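Local coordinates for AvrL567-A (Melampsora lini, PDB 2OPC), which is an avirulence effector of flax rust, probably recognised by matching flax resistance proteins, which trigger a defence response, at residues T16-S21 with D117-K122; R20-S25 with E39-P44; S29-V34 with F46-G51; F59-A64 with I121-K126. One frame throughout, in Å; residues are numbered along the deposited sequence.

Overall arrangement
Strand 16-19 opens the chain and pairs in contact 1 with the final strand, 118-125, closing a loop that spans most of the modelled protein. Contact 2 starts from the same stretch as contact 1, where the following turn meets the loop 39-44; contact 3 then pairs strands 32-36 and 44-48 in a hairpin, its segments alternating with those of contact 2. Contact 3 is wholly enclosed by contact 1. Contact 4 comes later and ends on the stretch that contact 1 uses, pairing strand 118-125 with strand 58-63. Contacts 1 and 4 are thus adjacent strand pairings that share strand 118-125 in the four-stranded sheet, contact 3 belongs to the three-stranded sheet packed against it, and contact 2 joins connecting loops.

Contact 1 of 4, residues T16-S21 with D117-K122; sequences TRFYRS and DYIKIK
The guanidinium of Arg17 lies flat on the ring of Tyr118, the two planes only 10° apart and their centres 4.2 Å from each other. This stack sits on one face of an antiparallel strand pair, where strand 16-19 forms an edge of the four-stranded sheet of a beta sandwich. The Arg17 chain is extended from CG to NE and runs across the ring, so its CD also rests over the face, 3.7 Å from the Tyr118 centroid. Arg17 NH1, still over the ring, makes a salt bridge with Asp111, which helps hold the guanidinium. Tyr118 has its CG between backbone N and carbonyl carbon (chi1 58°), which places the phenol ring under the Arg17 side chain. Tyr118 CB sits over a face of the Tyr19 ring, 3.8 Å from that centroid, while the two aromatic planes meet obliquely. Phe108 adds a further ring beside Tyr118.

On the other face, Phe18 and Ile119 run side by side, with Phe18 CB 3.9 Å from Ile119 CG1. Ile119 CD1 lies near the plane of the Phe18 ring at its edge, and Ile121 CD1 reaches Phe18 CB. The ring of Phe18 also stacks with Trp36, in the opposing sheet. Thr16 with Ile121 and Phe18 with Ile119 exchange paired backbone hydrogen bonds, and Arg20 N, just past the strand, continues the series to Asp117 O at 2.8 Å. At this end one water accepts from Arg20 NE (3.1 Å) and donates to Asp117 OD2 (2.6 Å), linking two opposite charges whose own atoms do not meet.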
loop_
_atom_site.group_PDB
_atom_site.type_symbol
_atom_site.label_atom_id
_atom_site.label_comp_id
_atom_site.label_asym_id
_atom_site.label_seq_id
_atom_site.Cartn_x
_atom_site.Cartn_y
_atom_site.Cartn_z
ATOM N N THR A 16 -3.262 -6.242 4.093
ATOM C CA THR A 16 -1.934 -6.606 4.554
ATOM C C THR A 16 -1.415 -5.506 5.487
ATOM O O THR A 16 -1.529 -4.322 5.165
ATOM C CB THR A 16 -0.991 -6.735 3.343
ATOM O OG1 THR A 16 -1.471 -7.789 2.484
ATOM C CG2 THR A 16 0.448 -7.032 3.745
ATOM N N ARG A 17 -0.885 -5.895 6.643
ATOM C CA ARG A 17 -0.194 -4.917 7.493
ATOM C C ARG A 17 1.177 -4.561 6.932
ATOM O O ARG A 17 1.985 -5.444 6.598
ATOM C CB ARG A 17 -0.031 -5.472 8.898
ATOM C CG ARG A 17 -1.363 -5.757 9.555
ATOM C CD ARG A 17 -1.100 -6.099 11.035
ATOM N NE ARG A 17 -2.315 -6.331 11.799
ATOM C CZ ARG A 17 -2.330 -6.529 13.118
ATOM N NH1 ARG A 17 -1.186 -6.499 13.792
ATOM N NH2 ARG A 17 -3.479 -6.726 13.744
ATOM N N PHE A 18 1.431 -3.268 6.813
ATOM C CA PHE A 18 2.744 -2.802 6.353
ATOM C C PHE A 18 3.276 -1.890 7.457
ATOM O O PHE A 18 2.746 -0.804 7.703
ATOM C CB PHE A 18 2.574 -2.082 5.002
ATOM C CG PHE A 18 3.864 -1.552 4.395
ATOM C CD1 PHE A 18 4.998 -2.342 4.382
ATOM C CD2 PHE A 18 3.912 -0.269 3.839
ATOM C CE1 PHE A 18 6.164 -1.877 3.788
ATOM C CE2 PHE A 18 5.118 0.212 3.247
ATOM C CZ PHE A 18 6.220 -0.631 3.254
ATOM N N TYR A 19 4.322 -2.395 8.129
ATOM C CA TYR A 19 4.830 -1.747 9.331
ATOM C C TYR A 19 5.709 -0.520 9.078
ATOM O O TYR A 19 6.432 -0.478 8.102
ATOM C CB TYR A 19 5.554 -2.785 10.207
ATOM C CG TYR A 19 4.567 -3.625 10.977
ATOM C CD1 TYR A 19 4.098 -3.207 12.215
ATOM C CD2 TYR A 19 4.042 -4.792 10.432
ATOM C CE1 TYR A 19 3.144 -3.960 12.932
ATOM C CE2 TYR A 19 3.092 -5.569 11.147
ATOM C CZ TYR A 19 2.647 -5.126 12.375
ATOM O OH TYR A 19 1.722 -5.862 13.092
ATOM N N ARG A 20 5.633 0.487 9.955
ATOM C CA ARG A 20 6.430 1.713 9.863
ATOM C C ARG A 20 7.804 1.478 10.459
ATOM O O ARG A 20 8.243 2.148 11.368
ATOM C CB ARG A 20 5.725 2.832 10.572
ATOM C CG ARG A 20 4.389 3.190 9.911
ATOM C CD ARG A 20 4.593 4.463 9.177
ATOM N NE ARG A 20 4.682 5.620 10.062
ATOM C CZ ARG A 20 4.673 6.890 9.650
ATOM N NH1 ARG A 20 4.594 7.078 8.300
ATOM N NH2 ARG A 20 4.746 7.940 10.562
ATOM N N SER A 21 8.468 0.490 9.865
ATOM C CA SER A 21 9.920 0.279 10.033
ATOM C C SER A 21 10.506 0.538 8.653
ATOM O O SER A 21 9.981 0.026 7.677
ATOM C CB SER A 21 10.153 -1.183 10.374
ATOM O OG SER A 21 11.506 -1.540 10.164
ATOM N N ASP A 117 4.023 1.187 14.546
ATOM C CA ASP A 117 2.672 1.209 13.971
ATOM C C ASP A 117 2.685 0.520 12.603
ATOM O O ASP A 117 3.736 0.234 12.064
ATOM C CB ASP A 117 2.282 2.612 13.623
ATOM C CG ASP A 117 2.142 3.487 14.747
ATOM O OD1 ASP A 117 1.991 2.969 15.922
ATOM O OD2 ASP A 117 2.157 4.745 14.430
ATOM N N TYR A 118 1.488 0.310 12.047
ATOM C CA TYR A 118 1.366 -0.206 10.673
ATOM C C TYR A 118 0.228 0.525 9.965
ATOM O O TYR A 118 -0.662 1.105 10.557
ATOM C CB TYR A 118 1.131 -1.733 10.649
ATOM C CG TYR A 118 -0.095 -2.189 11.398
ATOM C CD1 TYR A 118 -1.292 -2.423 10.730
ATOM C CD2 TYR A 118 -0.085 -2.350 12.786
ATOM C CE1 TYR A 118 -2.425 -2.831 11.399
ATOM C CE2 TYR A 118 -1.236 -2.775 13.470
ATOM C CZ TYR A 118 -2.404 -3.011 12.779
ATOM O OH TYR A 118 -3.564 -3.408 13.455
ATOM N N ILE A 119 0.287 0.447 8.623
ATOM C CA ILE A 119 -0.875 0.789 7.787
ATOM C C ILE A 119 -1.432 -0.531 7.243
ATOM O O ILE A 119 -0.811 -1.581 7.286
ATOM C CB ILE A 119 -0.521 1.763 6.619
ATOM C CG1 ILE A 119 0.418 1.122 5.567
ATOM C CG2 ILE A 119 0.088 3.050 7.198
ATOM C CD1 ILE A 119 0.682 2.057 4.389
ATOM N N LYS A 120 -2.690 -0.437 6.803
ATOM C CA LYS A 120 -3.387 -1.596 6.171
ATOM C C LYS A 120 -3.644 -1.276 4.719
ATOM O O LYS A 120 -4.396 -0.343 4.426
ATOM C CB LYS A 120 -4.728 -1.844 6.857
ATOM C CG LYS A 120 -4.645 -2.283 8.317
ATOM C CD LYS A 120 -6.100 -2.510 8.874
ATOM C CE LYS A 120 -6.106 -2.778 10.331
ATOM N NZ LYS A 120 -7.492 -3.129 10.717
ATOM N N ILE A 121 -3.059 -2.093 3.829
ATOM C CA ILE A 121 -3.190 -1.852 2.364
ATOM C C ILE A 121 -3.540 -3.146 1.656
ATOM O O ILE A 121 -3.272 -4.249 2.127
ATOM C CB ILE A 121 -1.920 -1.210 1.743
ATOM C CG1 ILE A 121 -0.672 -2.024 2.115
ATOM C CG2 ILE A 121 -1.836 0.249 2.202
ATOM C CD1 ILE A 121 0.659 -1.486 1.466
ATOM N N LYS A 122 -4.204 -2.986 0.502
ATOM C CA LYS A 122 -4.519 -4.150 -0.335
ATOM C C LYS A 122 -4.806 -3.655 -1.757
ATOM O O LYS A 122 -5.002 -2.466 -1.993
ATOM C CB LYS A 122 -5.748 -4.897 0.213
ATOM C CG LYS A 122 -7.035 -4.068 0.153
ATOM C CD LYS A 122 -8.203 -4.843 0.806
ATOM C CE LYS A 122 -9.450 -4.006 0.795
ATOM N NZ LYS A 122 -10.603 -4.851 1.239
HETATM O O HOH W 1 4.283 5.523 13.106
#

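Contact 2 of 4, residues R20-S25 with E39-P44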
loop_
_atom_site.group_PDB
_atom_site.type_symbol
_atom_site.label_atom_id
_atom_site.label_comp_id
_atom_site.label_asym_id
_atom_site.label_seq_id
_atom_site.Cartn_x
_atom_site.Cartn_y
_atom_site.Cartn_z
ATOM N N ARG A 20 5.633 0.487 9.955
ATOM C CA ARG A 20 6.430 1.713 9.863
ATOM C C ARG A 20 7.804 1.478 10.459
ATOM O O ARG A 20 8.243 2.148 11.368
ATOM C CB ARG A 20 5.725 2.832 10.572
ATOM C CG ARG A 20 4.389 3.190 9.911
ATOM C CD ARG A 20 4.593 4.463 9.177
ATOM N NE ARG A 20 4.682 5.620 10.062
ATOM C CZ ARG A 20 4.673 6.890 9.650
ATOM N NH1 ARG A 20 4.594 7.078 8.300
ATOM N NH2 ARG A 20 4.746 7.940 10.562
ATOM N N SER A 21 8.468 0.490 9.865
ATOM C CA SER A 21 9.920 0.279 10.033
ATOM C C SER A 21 10.506 0.538 8.653
ATOM O O SER A 21 9.981 0.026 7.677
ATOM C CB SER A 21 10.153 -1.183 10.374
ATOM O OG SER A 21 11.506 -1.540 10.164
ATOM N N PRO A 22 11.577 1.324 8.556
ATOM C CA PRO A 22 12.030 1.754 7.233
ATOM C C PRO A 22 12.423 0.629 6.302
ATOM O O PRO A 22 12.380 0.831 5.091
ATOM C CB PRO A 22 13.226 2.658 7.537
ATOM C CG PRO A 22 12.861 3.267 8.870
ATOM C CD PRO A 22 12.285 2.060 9.627
ATOM N N THR A 23 12.762 -0.530 6.848
ATOM C CA THR A 23 13.233 -1.655 6.030
ATOM C C THR A 23 12.113 -2.653 5.737
ATOM O O THR A 23 12.345 -3.705 5.124
ATOM C CB THR A 23 14.406 -2.373 6.755
ATOM O OG1 THR A 23 13.997 -2.794 8.060
ATOM C CG2 THR A 23 15.633 -1.445 6.887
ATOM N N ALA A 24 10.884 -2.346 6.138
ATOM C CA ALA A 24 9.761 -3.280 5.929
ATOM C C ALA A 24 9.476 -3.502 4.453
ATOM O O ALA A 24 9.617 -2.574 3.663
ATOM C CB ALA A 24 8.486 -2.769 6.622
ATOM N N SER A 25 9.071 -4.708 4.082
ATOM C CA SER A 25 8.685 -4.932 2.696
ATOM C C SER A 25 7.668 -6.045 2.662
ATOM O O SER A 25 7.889 -7.091 3.257
ATOM C CB SER A 25 9.900 -5.272 1.793
ATOM O OG SER A 25 9.519 -5.328 0.407
ATOM N N GLU A 39 13.618 6.700 4.781
ATOM C CA GLU A 39 13.527 6.504 6.215
ATOM C C GLU A 39 12.427 7.308 6.886
ATOM O O GLU A 39 11.975 6.987 7.937
ATOM C CB GLU A 39 14.877 6.723 6.920
ATOM C CG GLU A 39 15.231 8.148 7.151
ATOM C CD GLU A 39 15.960 8.405 8.479
ATOM O OE1 GLU A 39 16.748 7.536 8.837
ATOM O OE2 GLU A 39 15.728 9.452 9.119
ATOM N N GLN A 40 11.969 8.326 6.191
ATOM C CA GLN A 40 10.874 9.125 6.647
ATOM C C GLN A 40 9.494 8.433 6.459
ATOM O O GLN A 40 8.539 8.736 7.093
ATOM C CB GLN A 40 10.943 10.529 5.979
ATOM C CG GLN A 40 12.381 11.149 5.820
ATOM C CD GLN A 40 12.554 12.186 4.672
ATOM O OE1 GLN A 40 11.572 12.656 4.057
ATOM N NE2 GLN A 40 13.822 12.543 4.378
ATOM N N MET A 41 9.442 7.440 5.588
ATOM C CA MET A 41 8.273 6.616 5.439
ATOM C C MET A 41 7.022 7.392 5.100
ATOM O O MET A 41 6.003 7.173 5.658
ATOM C CB MET A 41 8.054 5.713 6.660
ATOM C CG MET A 41 9.186 4.725 6.882
ATOM S SD MET A 41 8.994 3.765 8.368
ATOM C CE MET A 41 9.402 5.007 9.573
ATOM N N THR A 42 7.141 8.272 4.127
ATOM C CA THR A 42 6.037 9.171 3.786
ATOM C C THR A 42 5.093 8.522 2.805
ATOM O O THR A 42 3.942 8.918 2.688
ATOM C CB THR A 42 6.468 10.582 3.241
ATOM O OG1 THR A 42 6.950 10.421 1.897
ATOM C CG2 THR A 42 7.554 11.212 4.093
ATOM N N MET A 43 5.561 7.536 2.067
ATOM C CA MET A 43 4.670 6.841 1.135
ATOM C C MET A 43 5.247 5.498 0.750
ATOM O O MET A 43 6.469 5.339 0.678
ATOM C CB MET A 43 4.452 7.638 -0.131
ATOM C CG MET A 43 5.705 7.749 -0.967
ATOM S SD MET A 43 5.475 8.708 -2.466
ATOM C CE MET A 43 5.368 10.331 -1.757
ATOM N N PRO A 44 4.363 4.543 0.456
ATOM C CA PRO A 44 4.833 3.273 -0.088
ATOM C C PRO A 44 5.189 3.407 -1.554
ATOM O O PRO A 44 4.633 4.232 -2.264
ATOM C CB PRO A 44 3.617 2.359 0.030
ATOM C CG PRO A 44 2.447 3.271 -0.000
ATOM C CD PRO A 44 2.889 4.576 0.618
#
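Glu39 meets Pro22 first: its carbonyl O is 3.9 Å from Pro22 CG, and the two residues' CB atoms lie a little farther apart, while the Glu39 carboxylate end leads away from the turn. Met41 carries the contact. In a left-handed backbone conformation, it directs its side chain at the 20-25 segment, and the chain stays extended to SD before bending there (chi3 -74°). The sulfur lies closest to main-chain atoms, with the Pro22 ring alongside: SD is 3.3 Å from Arg20 C, and it also touches Ser21 C and Pro22 N, each at 3.6 Å. Its methyl CE is turned to the Arg20 carbonyl, 3.6 Å from Arg20 O, and to Pro22 CG at 3.9 Å. Pro22 crosses the thioether with its CD and CG edge.

Arg20 NH1 lies 3.0 Å from Met41 O, but the angle is too poor for a hydrogen bond and the guanidinium approaches obliquely; a favourable charge-dipole attraction is likely. Trp36 touches Met41, Arg20 and Ala24, giving both loops a common wall. Farther on, Thr42 OG1 bonds to Asp37, which ties the loop back on itself. Met41 packs on Arg20 to Pro22, at the start of a type I beta turn that runs from Ser21 to Ala24, with Pro22 at its second position and Ala24 N bonded to Ser21 O. What results is loop-to-loop packing at the sandwich's surface, a hairpin loop laid by one methionine against the start of a proline-containing turn.

Contact 3 of 4, residues S29-V34 with F46-G51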
loop_
_atom_site.group_PDB
_atom_site.type_symbol
_atom_site.label_atom_id
_atom_site.label_comp_id
_atom_site.label_asym_id
_atom_site.label_seq_id
_atom_site.Cartn_x
_atom_site.Cartn_y
_atom_site.Cartn_z
ATOM N N SER A 29 -1.283 -9.613 -2.703
ATOM C CA SER A 29 -1.967 -10.539 -3.637
ATOM C C SER A 29 -1.010 -11.334 -4.526
ATOM O O SER A 29 -1.423 -11.838 -5.559
ATOM C CB SER A 29 -3.001 -9.785 -4.464
ATOM O OG SER A 29 -3.996 -9.210 -3.629
ATOM N N GLY A 30 0.249 -11.454 -4.133
ATOM C CA GLY A 30 1.229 -12.092 -5.005
ATOM C C GLY A 30 1.565 -11.329 -6.275
ATOM O O GLY A 30 2.231 -11.865 -7.205
ATOM N N LEU A 31 1.148 -10.070 -6.327
ATOM C CA LEU A 31 1.265 -9.313 -7.563
ATOM C C LEU A 31 2.224 -8.145 -7.481
ATOM O O LEU A 31 2.867 -7.804 -8.492
ATOM C CB LEU A 31 -0.090 -8.740 -7.986
ATOM C CG LEU A 31 -1.188 -9.782 -8.275
ATOM C CD1 LEU A 31 -2.508 -9.104 -8.666
ATOM C CD2 LEU A 31 -0.786 -10.770 -9.365
ATOM N N VAL A 32 2.241 -7.478 -6.332
ATOM C CA VAL A 32 2.978 -6.239 -6.211
ATOM C C VAL A 32 3.752 -6.250 -4.913
ATOM O O VAL A 32 3.165 -6.500 -3.852
ATOM C CB VAL A 32 1.972 -5.053 -6.227
ATOM C CG1 VAL A 32 2.657 -3.711 -6.017
ATOM C CG2 VAL A 32 1.216 -5.007 -7.549
ATOM N N LYS A 33 5.054 -6.015 -4.992
ATOM C CA LYS A 33 5.837 -5.830 -3.759
ATOM C C LYS A 33 5.836 -4.365 -3.412
ATOM O O LYS A 33 5.625 -3.459 -4.262
ATOM C CB LYS A 33 7.263 -6.375 -3.806
ATOM C CG LYS A 33 8.052 -5.893 -4.903
ATOM C CD LYS A 33 9.453 -6.585 -4.878
ATOM C CE LYS A 33 10.311 -6.056 -5.979
ATOM N NZ LYS A 33 11.731 -6.398 -5.800
ATOM N N VAL A 34 6.022 -4.129 -2.102
ATOM C CA VAL A 34 5.899 -2.799 -1.505
ATOM C C VAL A 34 7.092 -2.509 -0.615
ATOM O O VAL A 34 7.497 -3.396 0.149
ATOM C CB VAL A 34 4.597 -2.674 -0.654
ATOM C CG1 VAL A 34 4.307 -1.213 -0.285
ATOM C CG2 VAL A 34 3.407 -3.265 -1.388
ATOM N N PHE A 46 5.932 0.757 -5.098
ATOM C CA PHE A 46 5.376 -0.507 -5.595
ATOM C C PHE A 46 6.174 -0.989 -6.785
ATOM O O PHE A 46 6.689 -0.221 -7.568
ATOM C CB PHE A 46 3.940 -0.270 -6.021
ATOM C CG PHE A 46 3.087 0.216 -4.917
ATOM C CD1 PHE A 46 2.470 -0.689 -4.023
ATOM C CD2 PHE A 46 2.830 1.582 -4.779
ATOM C CE1 PHE A 46 1.661 -0.226 -2.997
ATOM C CE2 PHE A 46 2.035 2.072 -3.716
ATOM C CZ PHE A 46 1.418 1.159 -2.838
ATOM N N LYS A 47 6.272 -2.310 -6.906
ATOM C CA LYS A 47 6.864 -2.932 -8.083
ATOM C C LYS A 47 6.148 -4.232 -8.438
ATOM O O LYS A 47 5.958 -5.101 -7.587
ATOM C CB LYS A 47 8.354 -3.199 -7.856
ATOM C CG LYS A 47 9.155 -3.372 -9.136
ATOM C CD LYS A 47 10.628 -3.076 -8.909
ATOM C CE LYS A 47 11.500 -3.808 -9.916
ATOM N NZ LYS A 47 12.947 -3.512 -9.718
ATOM N N TRP A 48 5.752 -4.355 -9.701
ATOM C CA TRP A 48 5.015 -5.523 -10.168
ATOM C C TRP A 48 5.922 -6.739 -10.256
ATOM O O TRP A 48 6.975 -6.674 -10.906
ATOM C CB TRP A 48 4.462 -5.224 -11.562
ATOM C CG TRP A 48 3.666 -6.355 -12.138
ATOM C CD1 TRP A 48 4.126 -7.324 -13.003
ATOM C CD2 TRP A 48 2.273 -6.643 -11.908
ATOM N NE1 TRP A 48 3.104 -8.175 -13.316
ATOM C CE2 TRP A 48 1.962 -7.790 -12.655
ATOM C CE3 TRP A 48 1.248 -6.026 -11.163
ATOM C CZ2 TRP A 48 0.693 -8.340 -12.682
ATOM C CZ3 TRP A 48 -0.009 -6.561 -11.187
ATOM C CH2 TRP A 48 -0.294 -7.725 -11.935
ATOM N N ILE A 49 5.471 -7.833 -9.629
ATOM C CA ILE A 49 6.216 -9.139 -9.619
ATOM C C ILE A 49 5.247 -10.277 -9.891
ATOM O O ILE A 49 5.507 -11.435 -9.490
ATOM C CB ILE A 49 6.932 -9.429 -8.311
ATOM C CG1 ILE A 49 5.969 -9.302 -7.141
ATOM C CG2 ILE A 49 8.142 -8.529 -8.211
ATOM C CD1 ILE A 49 6.339 -10.109 -5.938
ATOM N N GLY A 50 4.155 -9.939 -10.584
ATOM C CA GLY A 50 3.027 -10.872 -10.839
ATOM C C GLY A 50 3.019 -11.540 -12.186
ATOM O O GLY A 50 1.963 -12.013 -12.648
ATOM N N GLY A 51 4.180 -11.587 -12.831
ATOM C CA GLY A 51 4.318 -12.269 -14.104
ATOM C C GLY A 51 4.014 -11.366 -15.282
ATOM O O GLY A 51 3.368 -10.329 -15.131
HETATM O O HOH W 2 4.882 -13.305 -7.065
#
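A beta hairpin of strands 32-36 and 44-48 sets Val32 opposite Trp48 and Val34 opposite Phe46, both non-hydrogen-bonded pairs, on the face that looks into the sandwich. Val32 does double duty: its CG1 abuts the edge of the Phe46 ring, 3.6 Å from CD1, and its CG2 reaches Trp48 CE3 at 3.8 Å. Val34 lies alongside Phe46, with CG2 also against CD1. Trp48 has its CG anti to the backbone N (chi1 -179°), which lays the indole beside Leu31; Leu31 CB is 3.9 Å from Trp48 CZ3, and Leu31 O stands over one indole face. The ring is held in orientation by Trp48 NE1, which donates almost straight (176°) to Gly51 O at 2.8 Å, the acceptor lying in the indole plane. Phe59 from the other sheet packs against Leu31.

On the opposite face Lys33 and Lys47 form the hydrogen-bonded pair, N to O in both directions. Their chains run side by side, Lys33 CE resting 3.9 Å from Lys47 CB, with Ile49 CG2 crossing near the Lys33 chain. The two ammonium groups come near one another without touching, which would leave some like-charge repulsion.

Past the paired strands, Ile49 N bonds to Leu31 O at 2.8 Å. Leu31 CD2 packs against Gly50 CA at 4.1 Å, on the side where a CB would point. A water donates to both Gly30 O and Ile49 O, bridging the two backbones. Leu31 and Val32 both face Leu28 in a classic beta bulge; with strand 25-28 the hairpin completes a three-stranded antiparallel sheet.

Contact 4 of 4, residues F59-A64 with I121-K126; sequences FCVHIA and IKLVPK. With CO (cobalt (II) ion), chain B.
Cys60 and His62 on one strand pair with Val124 and Lys122 on the other, each as a hydrogen-bonded antiparallel pair. Four backbone bonds join them: Cys60 N to Val124 O and Val124 N back to Cys60 O, then the same exchange between His62 and Lys122.

Apolar contacts fill the face that looks into the sandwich. Ile63 CG1 touches Ile121 CG2 at 4.0 Å, Val61 CG2 meets Leu123 CD2 at 3.9 Å, and the same Leu123 methyl lies near Phe59 CB. Phe59 turns toward the C-terminal end of its partner strand, with CD1 3.8 Å from Pro125 CA. The opposing sheet closes this layer through Val32 on Leu123 and Val34 on Ile121.

On the outward face, Val124 CG2 sits over one face of the His62 ring, 3.7 Å from its centroid, and its isopropyl group crosses the imidazole at about a right angle. Lys122 runs extended past His62 CB, and its ammonium end is taken by Glu13 O and the ring of Tyr15.

Cys60 holds SG anti to its backbone N (chi1 -169°), bringing it 2.3 Å from the cobalt ion, and His62 NE2 binds the same cobalt at 2.0 Å. A further ligand atom comes from outside the two strands, and a bound imidazole lies near His62. Since cobalt was used in crystallisation, a native role is not implied; structurally this is a surface metal site made by alternate residues of one beta strand.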
loop_
_atom_site.group_PDB
_atom_site.type_symbol
_atom_site.label_atom_id
_atom_site.label_comp_id
_atom_site.label_asym_id
_atom_site.label_seq_id
_atom_site.Cartn_x
_atom_site.Cartn_y
_atom_site.Cartn_z
ATOM N N PHE A 59 -4.669 -1.915 -10.928
ATOM C CA PHE A 59 -5.255 -2.203 -9.611
ATOM C C PHE A 59 -5.340 -0.927 -8.810
ATOM O O PHE A 59 -4.432 -0.087 -8.855
ATOM C CB PHE A 59 -4.377 -3.221 -8.861
ATOM C CG PHE A 59 -4.335 -4.542 -9.547
ATOM C CD1 PHE A 59 -5.274 -5.538 -9.232
ATOM C CD2 PHE A 59 -3.455 -4.749 -10.618
ATOM C CE1 PHE A 59 -5.305 -6.746 -9.933
ATOM C CE2 PHE A 59 -3.490 -5.960 -11.327
ATOM C CZ PHE A 59 -4.422 -6.936 -10.967
ATOM N N CYS A 60 -6.395 -0.821 -8.021
ATOM C CA CYS A 60 -6.499 0.296 -7.100
ATOM C C CYS A 60 -5.912 -0.130 -5.749
ATOM O O CYS A 60 -6.194 -1.250 -5.279
ATOM C CB CYS A 60 -8.001 0.581 -6.984
ATOM S SG CYS A 60 -8.428 2.133 -6.133
ATOM N N VAL A 61 -5.123 0.771 -5.130
ATOM C CA VAL A 61 -4.480 0.466 -3.822
ATOM C C VAL A 61 -5.379 1.023 -2.740
ATOM O O VAL A 61 -5.518 2.259 -2.626
ATOM C CB VAL A 61 -3.082 1.071 -3.733
ATOM C CG1 VAL A 61 -2.420 0.686 -2.424
ATOM C CG2 VAL A 61 -2.245 0.609 -4.902
ATOM N N HIS A 62 -6.017 0.131 -2.002
ATOM C CA HIS A 62 -6.905 0.535 -0.918
ATOM C C HIS A 62 -6.123 0.599 0.376
ATOM O O HIS A 62 -5.251 -0.237 0.648
ATOM C CB HIS A 62 -8.094 -0.439 -0.829
ATOM C CG HIS A 62 -9.117 -0.201 -1.904
ATOM N ND1 HIS A 62 -10.414 -0.670 -1.859
ATOM C CD2 HIS A 62 -9.023 0.567 -3.020
ATOM C CE1 HIS A 62 -11.051 -0.245 -2.943
ATOM N NE2 HIS A 62 -10.236 0.510 -3.650
ATOM N N ILE A 63 -6.483 1.608 1.171
ATOM C CA ILE A 63 -5.855 1.829 2.479
ATOM C C ILE A 63 -6.963 2.084 3.506
ATOM O O ILE A 63 -7.921 2.806 3.224
ATOM C CB ILE A 63 -4.859 3.021 2.425
ATOM C CG1 ILE A 63 -4.115 3.184 3.757
ATOM C CG2 ILE A 63 -5.531 4.319 2.007
ATOM C CD1 ILE A 63 -2.813 3.942 3.617
ATOM N N ALA A 64 -6.817 1.471 4.681
ATOM C CA ALA A 64 -7.799 1.663 5.762
ATOM C C ALA A 64 -7.493 2.944 6.524
ATOM O O ALA A 64 -6.347 3.408 6.565
ATOM C CB ALA A 64 -7.758 0.509 6.699
ATOM N N ILE A 121 -3.059 -2.093 3.829
ATOM C CA ILE A 121 -3.190 -1.852 2.364
ATOM C C ILE A 121 -3.540 -3.146 1.656
ATOM O O ILE A 121 -3.272 -4.249 2.127
ATOM C CB ILE A 121 -1.920 -1.210 1.743
ATOM C CG1 ILE A 121 -0.672 -2.024 2.115
ATOM C CG2 ILE A 121 -1.836 0.249 2.202
ATOM C CD1 ILE A 121 0.659 -1.486 1.466
ATOM N N LYS A 122 -4.204 -2.986 0.502
ATOM C CA LYS A 122 -4.519 -4.150 -0.335
ATOM C C LYS A 122 -4.806 -3.655 -1.757
ATOM O O LYS A 122 -5.002 -2.466 -1.993
ATOM C CB LYS A 122 -5.748 -4.897 0.213
ATOM C CG LYS A 122 -7.035 -4.068 0.153
ATOM C CD LYS A 122 -8.203 -4.843 0.806
ATOM C CE LYS A 122 -9.450 -4.006 0.795
ATOM N NZ LYS A 122 -10.603 -4.851 1.239
ATOM N N LEU A 123 -4.842 -4.602 -2.682
ATOM C CA LEU A 123 -5.237 -4.294 -4.056
ATOM C C LEU A 123 -6.624 -4.788 -4.337
ATOM O O LEU A 123 -7.019 -5.858 -3.882
ATOM C CB LEU A 123 -4.343 -5.064 -5.045
ATOM C CG LEU A 123 -2.854 -4.753 -4.971
ATOM C CD1 LEU A 123 -2.094 -5.622 -6.001
ATOM C CD2 LEU A 123 -2.607 -3.229 -5.181
ATOM N N VAL A 124 -7.304 -4.011 -5.167
ATOM C CA VAL A 124 -8.536 -4.499 -5.812
ATOM C C VAL A 124 -8.399 -4.185 -7.306
ATOM O O VAL A 124 -7.722 -3.248 -7.696
ATOM C CB VAL A 124 -9.868 -3.877 -5.258
ATOM C CG1 VAL A 124 -10.016 -4.139 -3.755
ATOM C CG2 VAL A 124 -10.002 -2.390 -5.537
ATOM N N PRO A 125 -9.044 -4.959 -8.177
ATOM C CA PRO A 125 -8.979 -4.606 -9.597
ATOM C C PRO A 125 -9.509 -3.188 -9.879
ATOM O O PRO A 125 -10.492 -2.722 -9.265
ATOM C CB PRO A 125 -9.855 -5.683 -10.269
ATOM C CG PRO A 125 -9.742 -6.850 -9.303
ATOM C CD PRO A 125 -9.790 -6.201 -7.934
ATOM N N LYS A 126 -8.843 -2.493 -10.811
ATOM C CA LYS A 126 -9.336 -1.182 -11.170
ATOM C C LYS A 126 -10.467 -1.381 -12.155
ATOM O O LYS A 126 -10.288 -1.767 -13.293
ATOM C CB LYS A 126 -8.190 -0.317 -11.689
ATOM C CG LYS A 126 -8.571 1.099 -12.144
ATOM C CD LYS A 126 -8.922 2.011 -11.009
ATOM C CE LYS A 126 -9.265 3.402 -11.606
ATOM N NZ LYS A 126 -9.970 4.274 -10.621
HETATM CO CO CO B . -10.514 1.696 -5.242
#